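Local coordinates for URE2 protein (PDB 1K0D) that represses nitrogen-utilisation genes by holding GATA transcriptional activators in the cytoplasm and has glutathione peroxidase activity, here represented by its GST-like region, at residues 48-51 with 55-58; 106-111 with 116-121; 205-210 with 214-219. All coordinates share one frame; numbering follows the deposited sequence.

Overall arrangement
The three contacts follow one another along a chain with the two-domain GST fold. Contact 1 lies in the thioredoxin-like N-terminal domain, where edge strand 45-49 of the four-stranded sheet runs into the loop that carries the glutathione-binding residue His57. Contacts 2 and 3 lie on the opposite side of the chain's centre, in the helical part, their centres about 32 and 31 Å from that of contact 1. Their own centres are about 9 Å apart, and they touch: Leu107 O lies 3.0 Å from Ile214 N, probably hydrogen-bonded, and Ile118 packs on Ile214. They thus tie helix 214-217 to helix 112-142, which also meets the second subunit, and to the loop before it.

Contact 1 of 3, residues 48-51 with 55-58; sequences IFLD and GEHR
In the thioredoxin-like N-terminal domain of this GST fold, the loop leaving edge strand 45-49 doubles back before helix 60-65, so that Glu56 faces Leu50 and Asp51. The turn is joined by two hydrogen bonds running in opposite senses. Asp51 N gives its hydrogen to the carboxylate oxygen Glu56 OE1, nearly straight at 172° and modelled very short at 2.5 Å, a length to be read with caution. Glu56 N in turn donates to Asp51 O over 3.3 Å; the donor stands well above the carbonyl plane rather than on a lone pair.

Glu56 reaches back because its CG stands anti to its own carbonyl carbon (chi1 -61°) and the chain runs on extended, laying CG 3.5 Å from Asp51 O and bringing OE1 to the amide. OE1 lies 3.3 Å from Asp51 CB as well, while the Asp51 carboxylate, turned the other way, has its OD1 bonded to Leu54 N. Arg7 of helix 7-11 spans both segments: it forms a salt bridge with Glu56 OE1 and donates to Phe49 O, which probably offsets part of the negative charge gathered here.

The apolar side of the turn is made by Leu50. Its methyl CD2 lies 4.0 Å from Glu56 CB, the two side chains meeting at a slant, and the same leucine packs on Ile8, Phe23, Phe62 and Val71, the last a glutathione-binding residue. The fold-back lies beside His57, another glutathione-binding residue, whose side chain is about 6 Å from the bound glutathione. The imidazole meets the ring of Phe52 with planes about 15° apart, and Leu50 CD1 lies 4.4 Å from His57 CB.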
ATOM      1  N   ILE B  48      -3.196  19.381  11.132  1.00 35.79           N
ATOM      2  CA  ILE B  48      -2.086  19.805  11.970  1.00 35.54           C
ATOM      3  C   ILE B  48      -0.812  19.523  11.190  1.00 36.83           C
ATOM      4  O   ILE B  48      -0.530  18.371  10.842  1.00 37.10           O
ATOM      5  CB  ILE B  48      -2.029  19.027  13.297  1.00 34.56           C
ATOM      6  CG1 ILE B  48      -3.266  19.336  14.138  1.00 33.52           C
ATOM      7  CG2 ILE B  48      -0.752  19.388  14.048  1.00 31.48           C
ATOM      8  CD1 ILE B  48      -3.287  18.617  15.489  1.00 38.65           C
ATOM      9  N   PHE B  49      -0.052  20.570  10.888  1.00 37.37           N
ATOM     10  CA  PHE B  49       1.188  20.379  10.158  1.00 39.15           C
ATOM     11  C   PHE B  49       2.321  20.133  11.143  1.00 41.46           C
ATOM     12  O   PHE B  49       2.725  21.035  11.879  1.00 42.63           O
ATOM     13  CB  PHE B  49       1.505  21.595   9.280  1.00 38.44           C
ATOM     14  CG  PHE B  49       0.481  21.848   8.206  1.00 37.69           C
ATOM     15  CD1 PHE B  49      -0.599  22.694   8.439  1.00 38.20           C
ATOM     16  CD2 PHE B  49       0.572  21.204   6.977  1.00 37.89           C
ATOM     17  CE1 PHE B  49      -1.579  22.897   7.464  1.00 36.83           C
ATOM     18  CE2 PHE B  49      -0.401  21.397   5.995  1.00 38.82           C
ATOM     19  CZ  PHE B  49      -1.480  22.247   6.242  1.00 37.75           C
ATOM     20  N   LEU B  50       2.814  18.898  11.163  1.00 41.45           N
ATOM     21  CA  LEU B  50       3.907  18.528  12.047  1.00 41.54           C
ATOM     22  C   LEU B  50       5.206  19.159  11.567  1.00 43.09           C
ATOM     23  O   LEU B  50       5.557  19.071  10.391  1.00 41.98           O
ATOM     24  CB  LEU B  50       4.073  17.005  12.096  1.00 39.26           C
ATOM     25  CG  LEU B  50       2.972  16.191  12.778  1.00 39.08           C
ATOM     26  CD1 LEU B  50       3.295  14.709  12.691  1.00 38.26           C
ATOM     27  CD2 LEU B  50       2.855  16.621  14.237  1.00 37.68           C
ATOM     28  N   ASP B  51       5.911  19.798  12.493  1.00 45.44           N
ATOM     29  CA  ASP B  51       7.185  20.434  12.202  1.00 48.80           C
ATOM     30  C   ASP B  51       8.268  19.390  12.465  1.00 49.92           C
ATOM     31  O   ASP B  51       8.752  19.259  13.593  1.00 49.67           O
ATOM     32  CB  ASP B  51       7.387  21.637  13.126  1.00 50.91           C
ATOM     33  CG  ASP B  51       8.679  22.374  12.853  1.00 53.04           C
ATOM     34  OD1 ASP B  51       9.741  21.720  12.804  1.00 53.48           O
ATOM     35  OD2 ASP B  51       8.630  23.614  12.700  1.00 55.04           O
ATOM     36  N   GLY B  55      11.131  17.994  15.329  1.00 58.52           N
ATOM     37  CA  GLY B  55      10.917  16.603  15.681  1.00 59.41           C
ATOM     38  C   GLY B  55       9.606  16.335  16.402  1.00 59.97           C
ATOM     39  O   GLY B  55       9.572  15.545  17.347  1.00 60.37           O
ATOM     40  N   GLU B  56       8.526  16.983  15.967  1.00 59.54           N
ATOM     41  CA  GLU B  56       7.218  16.786  16.592  1.00 59.66           C
ATOM     42  C   GLU B  56       6.701  15.375  16.316  1.00 59.82           C
ATOM     43  O   GLU B  56       5.864  14.849  17.049  1.00 59.94           O
ATOM     44  CB  GLU B  56       6.208  17.805  16.062  1.00 59.34           C
ATOM     45  CG  GLU B  56       6.557  19.255  16.339  1.00 58.27           C
ATOM     46  CD  GLU B  56       5.440  20.195  15.928  1.00 58.46           C
ATOM     47  OE1 GLU B  56       4.985  20.100  14.769  1.00 57.25           O
ATOM     48  OE2 GLU B  56       5.016  21.025  16.759  1.00 57.67           O
ATOM     49  N   HIS B  57       7.204  14.776  15.246  1.00 60.27           N
ATOM     50  CA  HIS B  57       6.819  13.428  14.855  1.00 62.13           C
ATOM     51  C   HIS B  57       7.392  12.421  15.850  1.00 63.33           C
ATOM     52  O   HIS B  57       7.027  11.244  15.842  1.00 63.80           O
ATOM     53  CB  HIS B  57       7.364  13.145  13.465  1.00 62.01           C
ATOM     54  CG  HIS B  57       8.841  13.345  13.361  1.00 62.99           C
ATOM     55  ND1 HIS B  57       9.746  12.334  13.598  1.00 63.74           N
ATOM     56  CD2 HIS B  57       9.573  14.452  13.100  1.00 63.40           C
ATOM     57  CE1 HIS B  57      10.973  12.808  13.486  1.00 64.46           C
ATOM     58  NE2 HIS B  57      10.896  14.092  13.184  1.00 64.76           N
ATOM     59  N   ARG B  58       8.299  12.899  16.701  1.00 63.32           N
ATOM     60  CA  ARG B  58       8.937  12.069  17.713  1.00 63.48           C
ATOM     61  C   ARG B  58       8.086  12.065  18.980  1.00 63.08           C
ATOM     62  O   ARG B  58       8.125  11.119  19.766  1.00 63.11           O
ATOM     63  CB  ARG B  58      10.327  12.617  18.048  1.00 66.33           C
ATOM     64  CG  ARG B  58      11.207  12.916  16.841  1.00 69.92           C
ATOM     65  CD  ARG B  58      12.570  13.462  17.265  1.00 72.44           C
ATOM     66  NE  ARG B  58      13.349  12.467  18.001  1.00 74.70           N
ATOM     67  CZ  ARG B  58      14.550  12.691  18.528  1.00 75.17           C
ATOM     68  NH1 ARG B  58      15.121  13.882  18.406  1.00 75.69           N
ATOM     69  NH2 ARG B  58      15.177  11.722  19.180  1.00 75.16           N
TER

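Contact 2 of 3, residues 106-111 with 116-121; sequences LLWSDD and SQINAW
Ile118, near the start of the long helix 112-142 of the GST C-terminal domain, packs against Trp108 in the connecting loop that enters this helix. Its two branches divide the work. CG2 abuts the rim of the indole in the ring plane, 3.6 Å from Trp108 CZ3, while CD1 reaches further along the loop, 3.9 Å from Trp108 CE3 and 4.3 Å from Ser109 CB. The indole is delivered to the helix by a first torsion that puts CG anti to the backbone N (chi1 -173°), with its six-membered ring leading. Ser109, brushed by CD1, forms an ST turn: its OG accepts from Asp111 N over 3.2 Å. Asp111 then takes the N-cap position, its OD2 bonded to Asp114 N, so the loop that presents the tryptophan also caps the N-terminus of the helix.

One residue on, Asn119 sends its ND2 to the same rim, 3.6 Å from Trp108 CH2 and again in the ring plane. The amide is tilted 39° to the indole and sits beside the carbons, not over the pi face. Asn119 also packs on Leu92 of helix 87-102 and on Ala89 of the second subunit, and so links the Trp108 edge to residues at the dimer interface. Ala120 rests on Trp85 of the second subunit, whose ring Trp121 meets in a T-shaped (edge-to-face) pair. Within its own chain Trp121 packs on the 205-210 loop, with CD1 3.7 Å from Val208 CG2.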
ATOM      1  N   LEU B 106     -19.853   6.553  -2.717  1.00 25.05           N
ATOM      2  CA  LEU B 106     -19.197   7.659  -3.407  1.00 25.94           C
ATOM      3  C   LEU B 106     -17.688   7.385  -3.514  1.00 25.05           C
ATOM      4  O   LEU B 106     -17.057   7.009  -2.529  1.00 23.11           O
ATOM      5  CB  LEU B 106     -19.440   8.953  -2.627  1.00 29.10           C
ATOM      6  CG  LEU B 106     -19.558  10.281  -3.377  1.00 33.15           C
ATOM      7  CD1 LEU B 106     -19.564  11.421  -2.358  1.00 33.52           C
ATOM      8  CD2 LEU B 106     -18.406  10.451  -4.350  1.00 35.54           C
ATOM      9  N   LEU B 107     -17.128   7.570  -4.709  1.00 25.59           N
ATOM     10  CA  LEU B 107     -15.701   7.349  -4.963  1.00 26.51           C
ATOM     11  C   LEU B 107     -15.294   5.901  -4.663  1.00 27.88           C
ATOM     12  O   LEU B 107     -14.108   5.584  -4.557  1.00 26.95           O
ATOM     13  CB  LEU B 107     -14.857   8.285  -4.089  1.00 27.58           C
ATOM     14  CG  LEU B 107     -15.113   9.795  -4.108  1.00 27.54           C
ATOM     15  CD1 LEU B 107     -14.252  10.459  -3.054  1.00 26.35           C
ATOM     16  CD2 LEU B 107     -14.800  10.363  -5.479  1.00 29.73           C
ATOM     17  N   TRP B 108     -16.280   5.019  -4.563  1.00 28.16           N
ATOM     18  CA  TRP B 108     -16.022   3.630  -4.201  1.00 28.80           C
ATOM     19  C   TRP B 108     -16.991   2.752  -4.995  1.00 30.47           C
ATOM     20  O   TRP B 108     -17.444   3.136  -6.077  1.00 29.34           O
ATOM     21  CB  TRP B 108     -16.256   3.520  -2.684  1.00 27.52           C
ATOM     22  CG  TRP B 108     -15.905   2.231  -1.967  1.00 30.11           C
ATOM     23  CD1 TRP B 108     -16.647   1.629  -0.985  1.00 29.21           C
ATOM     24  CD2 TRP B 108     -14.715   1.444  -2.103  1.00 29.66           C
ATOM     25  NE1 TRP B 108     -15.996   0.526  -0.504  1.00 30.94           N
ATOM     26  CE2 TRP B 108     -14.809   0.385  -1.170  1.00 31.28           C
ATOM     27  CE3 TRP B 108     -13.581   1.530  -2.915  1.00 30.36           C
ATOM     28  CZ2 TRP B 108     -13.812  -0.582  -1.029  1.00 31.45           C
ATOM     29  CZ3 TRP B 108     -12.585   0.568  -2.776  1.00 32.09           C
ATOM     30  CH2 TRP B 108     -12.708  -0.475  -1.838  1.00 35.16           C
ATOM     31  N   SER B 109     -17.305   1.574  -4.467  1.00 30.54           N
ATOM     32  CA  SER B 109     -18.238   0.684  -5.137  1.00 31.08           C
ATOM     33  C   SER B 109     -18.767  -0.348  -4.157  1.00 32.35           C
ATOM     34  O   SER B 109     -18.046  -0.784  -3.257  1.00 33.86           O
ATOM     35  CB  SER B 109     -17.560  -0.027  -6.305  1.00 30.28           C
ATOM     36  OG  SER B 109     -18.474  -0.890  -6.968  1.00 31.03           O
ATOM     37  N   ASP B 110     -20.026  -0.728  -4.330  1.00 32.11           N
ATOM     38  CA  ASP B 110     -20.643  -1.724  -3.468  1.00 34.21           C
ATOM     39  C   ASP B 110     -20.431  -3.119  -4.055  1.00 33.14           C
ATOM     40  O   ASP B 110     -20.896  -4.111  -3.501  1.00 33.78           O
ATOM     41  CB  ASP B 110     -22.143  -1.447  -3.330  1.00 36.34           C
ATOM     42  CG  ASP B 110     -22.825  -1.241  -4.674  1.00 39.98           C
ATOM     43  OD1 ASP B 110     -22.582  -2.036  -5.609  1.00 42.77           O
ATOM     44  OD2 ASP B 110     -23.612  -0.281  -4.798  1.00 41.18           O
ATOM     45  N   ASP B 111     -19.719  -3.180  -5.177  1.00 32.95           N
ATOM     46  CA  ASP B 111     -19.442  -4.435  -5.874  1.00 32.84           C
ATOM     47  C   ASP B 111     -18.015  -4.942  -5.600  1.00 31.44           C
ATOM     48  O   ASP B 111     -17.037  -4.231  -5.852  1.00 29.78           O
ATOM     49  CB  ASP B 111     -19.651  -4.222  -7.373  1.00 35.36           C
ATOM     50  CG  ASP B 111     -19.313  -5.443  -8.193  1.00 41.16           C
ATOM     51  OD1 ASP B 111     -20.014  -6.469  -8.061  1.00 46.29           O
ATOM     52  OD2 ASP B 111     -18.343  -5.379  -8.978  1.00 44.95           O
ATOM     53  N   SER B 116     -12.046  -4.625  -5.900  1.00 22.53           N
ATOM     54  CA  SER B 116     -10.741  -5.252  -6.098  1.00 24.47           C
ATOM     55  C   SER B 116      -9.950  -4.531  -7.187  1.00 25.36           C
ATOM     56  O   SER B 116      -8.717  -4.510  -7.157  1.00 26.85           O
ATOM     57  CB  SER B 116     -10.894  -6.732  -6.467  1.00 25.80           C
ATOM     58  OG  SER B 116     -11.298  -6.898  -7.818  1.00 30.14           O
ATOM     59  N   GLN B 117     -10.650  -3.949  -8.157  1.00 24.75           N
ATOM     60  CA  GLN B 117      -9.972  -3.221  -9.222  1.00 25.97           C
ATOM     61  C   GLN B 117      -9.486  -1.890  -8.658  1.00 25.61           C
ATOM     62  O   GLN B 117      -8.367  -1.451  -8.942  1.00 25.75           O
ATOM     63  CB  GLN B 117     -10.910  -2.985 -10.405  1.00 27.71           C
ATOM     64  CG  GLN B 117     -11.376  -4.262 -11.107  1.00 32.92           C
ATOM     65  CD  GLN B 117     -10.234  -5.223 -11.420  1.00 35.35           C
ATOM     66  OE1 GLN B 117      -9.887  -6.093 -10.609  1.00 37.59           O
ATOM     67  NE2 GLN B 117      -9.641  -5.062 -12.590  1.00 35.66           N
ATOM     68  N   ILE B 118     -10.327  -1.255  -7.845  1.00 23.05           N
ATOM     69  CA  ILE B 118      -9.962   0.014  -7.225  1.00 21.47           C
ATOM     70  C   ILE B 118      -8.756  -0.224  -6.308  1.00 21.82           C
ATOM     71  O   ILE B 118      -7.795   0.545  -6.322  1.00 19.84           O
ATOM     72  CB  ILE B 118     -11.156   0.596  -6.437  1.00 20.28           C
ATOM     73  CG1 ILE B 118     -12.254   1.008  -7.424  1.00 18.83           C
ATOM     74  CG2 ILE B 118     -10.716   1.795  -5.598  1.00 22.16           C
ATOM     75  CD1 ILE B 118     -13.539   1.456  -6.772  1.00 17.58           C
ATOM     76  N   ASN B 119      -8.794  -1.310  -5.537  1.00 22.62           N
ATOM     77  CA  ASN B 119      -7.681  -1.644  -4.644  1.00 21.60           C
ATOM     78  C   ASN B 119      -6.379  -1.873  -5.413  1.00 19.47           C
ATOM     79  O   ASN B 119      -5.320  -1.433  -4.986  1.00 20.26           O
ATOM     80  CB  ASN B 119      -8.009  -2.886  -3.825  1.00 21.30           C
ATOM     81  CG  ASN B 119      -9.006  -2.607  -2.726  1.00 24.85           C
ATOM     82  OD1 ASN B 119      -9.581  -3.528  -2.146  1.00 27.76           O
ATOM     83  ND2 ASN B 119      -9.209  -1.328  -2.423  1.00 24.16           N
ATOM     84  N   ALA B 120      -6.460  -2.560  -6.544  1.00 18.95           N
ATOM     85  CA  ALA B 120      -5.271  -2.831  -7.344  1.00 19.72           C
ATOM     86  C   ALA B 120      -4.564  -1.523  -7.706  1.00 20.11           C
ATOM     87  O   ALA B 120      -3.349  -1.400  -7.548  1.00 19.64           O
ATOM     88  CB  ALA B 120      -5.647  -3.595  -8.610  1.00 19.17           C
ATOM     89  N   TRP B 121      -5.326  -0.546  -8.190  1.00 21.39           N
ATOM     90  CA  TRP B 121      -4.748   0.744  -8.553  1.00 20.40           C
ATOM     91  C   TRP B 121      -4.255   1.491  -7.321  1.00 20.37           C
ATOM     92  O   TRP B 121      -3.214   2.147  -7.363  1.00 20.86           O
ATOM     93  CB  TRP B 121      -5.768   1.607  -9.291  1.00 19.54           C
ATOM     94  CG  TRP B 121      -6.039   1.119 -10.669  1.00 22.70           C
ATOM     95  CD1 TRP B 121      -7.161   0.480 -11.108  1.00 20.29           C
ATOM     96  CD2 TRP B 121      -5.146   1.184 -11.790  1.00 22.10           C
ATOM     97  NE1 TRP B 121      -7.021   0.140 -12.432  1.00 22.16           N
ATOM     98  CE2 TRP B 121      -5.795   0.558 -12.876  1.00 22.96           C
ATOM     99  CE3 TRP B 121      -3.861   1.708 -11.979  1.00 21.38           C
ATOM    100  CZ2 TRP B 121      -5.201   0.440 -14.142  1.00 23.62           C
ATOM    101  CZ3 TRP B 121      -3.269   1.592 -13.236  1.00 24.56           C
ATOM    102  CH2 TRP B 121      -3.942   0.962 -14.301  1.00 23.38           C
TER

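Contact 3 of 3, residues 205-210 with 214-219; sequences VWLVGD and IADLAF
Leu207 and Asp216 share the same first torsion, CG anti to the carbonyl carbon (chi1 -57° in Asp216), and the two side chains run antiparallel past one another, so that the carboxylate of Asp216 is brought within bonding distance of the amide of Leu207. Leu207 N donates to Asp216 OD1 over 3.0 Å, almost straight at 175°, using the syn lone pair. OD1 also accepts from Trp243 NE1, so two N-H groups hold this one oxygen.

The other oxygen looks after the start of the helix. Asp216 OD2 accepts from Thr213 N, while the Thr213 hydroxyl is bonded to the amide of Ala215, one residue before Asp216; with the sequence Thr-Ile-Ala-Asp this is consistent with the N-capping box known from the C-terminal domain of GSTs. Water 1 extends the grip to the loop, lying 2.6 Å from Asp216 OD2 and 2.8 Å from Val208 N, to both of which it is hydrogen-bonded. With so many donors round it, the buried carboxylate probably remains charged.

Apolar groups flank the carboxylate. Trp206 CE3 lies 3.5 Å from Asp216 CG; OD1 is in plane at the indole edge, and the carboxylate is turned 66° from the ring. Leu207 CG touches Asp216 OD1 at 3.4 Å, and Leu207 CD1 lies against Ala215 CB (4.5 Å) and Phe219 CE1 (4.2 Å).

The loop and the short helix 214-217 thus pack together in the buried interior of the C-terminal helical domain. Helix 238-248 packs on them through Trp243 and Met247, helix 148-176 supplies Arg172 to Leu207 O and Val165 to Phe219, and helix 112-142 packs Gln125 against Phe219 and Ala218.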
ATOM      1  N   VAL B 205     -12.448  10.078 -18.831  1.00 38.72           N
ATOM      2  CA  VAL B 205     -12.225   8.644 -18.713  1.00 37.70           C
ATOM      3  C   VAL B 205     -11.615   8.314 -17.345  1.00 34.52           C
ATOM      4  O   VAL B 205     -10.735   9.024 -16.864  1.00 32.42           O
ATOM      5  CB  VAL B 205     -11.310   8.160 -19.856  1.00 39.63           C
ATOM      6  CG1 VAL B 205     -10.763   6.796 -19.555  1.00 43.03           C
ATOM      7  CG2 VAL B 205     -12.105   8.115 -21.154  1.00 42.43           C
ATOM      8  N   TRP B 206     -12.097   7.239 -16.724  1.00 31.63           N
ATOM      9  CA  TRP B 206     -11.625   6.834 -15.401  1.00 29.43           C
ATOM     10  C   TRP B 206     -11.091   5.411 -15.362  1.00 28.52           C
ATOM     11  O   TRP B 206     -11.434   4.586 -16.204  1.00 29.30           O
ATOM     12  CB  TRP B 206     -12.755   6.982 -14.378  1.00 28.14           C
ATOM     13  CG  TRP B 206     -13.409   8.321 -14.425  1.00 29.88           C
ATOM     14  CD1 TRP B 206     -14.654   8.612 -14.915  1.00 30.35           C
ATOM     15  CD2 TRP B 206     -12.837   9.570 -14.017  1.00 30.07           C
ATOM     16  NE1 TRP B 206     -14.891   9.963 -14.835  1.00 31.01           N
ATOM     17  CE2 TRP B 206     -13.794  10.577 -14.288  1.00 30.53           C
ATOM     18  CE3 TRP B 206     -11.607   9.938 -13.448  1.00 29.91           C
ATOM     19  CZ2 TRP B 206     -13.560  11.926 -14.010  1.00 28.74           C
ATOM     20  CZ3 TRP B 206     -11.374  11.280 -13.172  1.00 26.42           C
ATOM     21  CH2 TRP B 206     -12.348  12.258 -13.453  1.00 29.68           C
ATOM     22  N   LEU B 207     -10.258   5.131 -14.363  1.00 27.46           N
ATOM     23  CA  LEU B 207      -9.638   3.821 -14.199  1.00 26.54           C
ATOM     24  C   LEU B 207     -10.592   2.668 -13.902  1.00 27.58           C
ATOM     25  O   LEU B 207     -10.402   1.565 -14.413  1.00 27.48           O
ATOM     26  CB  LEU B 207      -8.573   3.883 -13.100  1.00 26.07           C
ATOM     27  CG  LEU B 207      -7.335   4.739 -13.387  1.00 24.74           C
ATOM     28  CD1 LEU B 207      -6.491   4.864 -12.130  1.00 23.00           C
ATOM     29  CD2 LEU B 207      -6.532   4.107 -14.508  1.00 23.59           C
ATOM     30  N   VAL B 208     -11.609   2.905 -13.079  1.00 26.72           N
ATOM     31  CA  VAL B 208     -12.538   1.836 -12.742  1.00 27.56           C
ATOM     32  C   VAL B 208     -14.014   2.191 -12.912  1.00 28.87           C
ATOM     33  O   VAL B 208     -14.461   3.277 -12.537  1.00 28.20           O
ATOM     34  CB  VAL B 208     -12.321   1.352 -11.282  1.00 28.79           C
ATOM     35  CG1 VAL B 208     -13.268   0.198 -10.959  1.00 28.87           C
ATOM     36  CG2 VAL B 208     -10.867   0.908 -11.088  1.00 28.91           C
ATOM     37  N   GLY B 209     -14.758   1.245 -13.481  1.00 30.31           N
ATOM     38  CA  GLY B 209     -16.189   1.401 -13.683  1.00 33.48           C
ATOM     39  C   GLY B 209     -16.696   2.708 -14.261  1.00 36.01           C
ATOM     40  O   GLY B 209     -17.800   3.143 -13.932  1.00 36.63           O
ATOM     41  N   ASP B 210     -15.899   3.339 -15.113  1.00 37.50           N
ATOM     42  CA  ASP B 210     -16.303   4.589 -15.745  1.00 40.17           C
ATOM     43  C   ASP B 210     -16.861   5.598 -14.741  1.00 39.61           C
ATOM     44  O   ASP B 210     -17.871   6.255 -15.001  1.00 38.66           O
ATOM     45  CB  ASP B 210     -17.354   4.304 -16.824  1.00 43.54           C
ATOM     46  CG  ASP B 210     -16.939   3.175 -17.765  1.00 47.43           C
ATOM     47  OD1 ASP B 210     -17.712   2.853 -18.694  1.00 50.02           O
ATOM     48  OD2 ASP B 210     -15.842   2.602 -17.576  1.00 50.41           O
ATOM     49  N   ILE B 214     -11.447   6.621  -5.615  1.00 22.12           N
ATOM     50  CA  ILE B 214     -10.218   6.966  -4.920  1.00 21.53           C
ATOM     51  C   ILE B 214      -9.009   6.478  -5.716  1.00 21.84           C
ATOM     52  O   ILE B 214      -7.892   6.931  -5.492  1.00 24.04           O
ATOM     53  CB  ILE B 214     -10.173   6.362  -3.498  1.00 22.59           C
ATOM     54  CG1 ILE B 214     -10.471   4.858  -3.551  1.00 19.65           C
ATOM     55  CG2 ILE B 214     -11.157   7.104  -2.596  1.00 20.81           C
ATOM     56  CD1 ILE B 214     -10.440   4.172  -2.188  1.00 20.15           C
ATOM     57  N   ALA B 215      -9.235   5.561  -6.655  1.00 23.23           N
ATOM     58  CA  ALA B 215      -8.146   5.042  -7.478  1.00 23.77           C
ATOM     59  C   ALA B 215      -7.596   6.152  -8.365  1.00 24.45           C
ATOM     60  O   ALA B 215      -6.392   6.216  -8.617  1.00 25.14           O
ATOM     61  CB  ALA B 215      -8.642   3.893  -8.343  1.00 24.31           C
ATOM     62  N   ASP B 216      -8.486   7.020  -8.842  1.00 23.56           N
ATOM     63  CA  ASP B 216      -8.081   8.130  -9.702  1.00 22.41           C
ATOM     64  C   ASP B 216      -7.484   9.254  -8.862  1.00 21.32           C
ATOM     65  O   ASP B 216      -6.414   9.776  -9.166  1.00 23.66           O
ATOM     66  CB  ASP B 216      -9.283   8.693 -10.469  1.00 21.13           C
ATOM     67  CG  ASP B 216      -9.997   7.650 -11.297  1.00 21.52           C
ATOM     68  OD1 ASP B 216      -9.450   7.222 -12.336  1.00 20.50           O
ATOM     69  OD2 ASP B 216     -11.113   7.254 -10.899  1.00 22.86           O
ATOM     70  N   LEU B 217      -8.188   9.622  -7.800  1.00 21.36           N
ATOM     71  CA  LEU B 217      -7.757  10.711  -6.925  1.00 22.41           C
ATOM     72  C   LEU B 217      -6.394  10.516  -6.252  1.00 23.93           C
ATOM     73  O   LEU B 217      -5.667  11.485  -6.031  1.00 23.60           O
ATOM     74  CB  LEU B 217      -8.830  10.967  -5.858  1.00 20.48           C
ATOM     75  CG  LEU B 217     -10.185  11.487  -6.368  1.00 22.64           C
ATOM     76  CD1 LEU B 217     -11.206  11.507  -5.236  1.00 21.56           C
ATOM     77  CD2 LEU B 217     -10.007  12.897  -6.935  1.00 22.63           C
ATOM     78  N   ALA B 218      -6.049   9.271  -5.932  1.00 21.63           N
ATOM     79  CA  ALA B 218      -4.789   8.970  -5.264  1.00 22.77           C
ATOM     80  C   ALA B 218      -3.550   9.445  -6.019  1.00 22.91           C
ATOM     81  O   ALA B 218      -2.522   9.710  -5.403  1.00 22.68           O
ATOM     82  CB  ALA B 218      -4.681   7.458  -4.999  1.00 21.65           C
ATOM     83  N   PHE B 219      -3.641   9.544  -7.343  1.00 23.81           N
ATOM     84  CA  PHE B 219      -2.489   9.967  -8.152  1.00 25.72           C
ATOM     85  C   PHE B 219      -2.313  11.475  -8.243  1.00 26.37           C
ATOM     86  O   PHE B 219      -1.204  11.972  -8.447  1.00 27.07           O
ATOM     87  CB  PHE B 219      -2.595   9.423  -9.583  1.00 24.52           C
ATOM     88  CG  PHE B 219      -2.388   7.938  -9.697  1.00 24.40           C
ATOM     89  CD1 PHE B 219      -3.456   7.058  -9.540  1.00 24.50           C
ATOM     90  CD2 PHE B 219      -1.118   7.420  -9.964  1.00 22.76           C
ATOM     91  CE1 PHE B 219      -3.266   5.681  -9.648  1.00 24.32           C
ATOM     92  CE2 PHE B 219      -0.912   6.044 -10.075  1.00 21.30           C
ATOM     93  CZ  PHE B 219      -1.990   5.169  -9.916  1.00 22.46           C
TER
HETATM   94  O   HOH W   1     -12.156   4.900 -11.148  1.00 26.65           O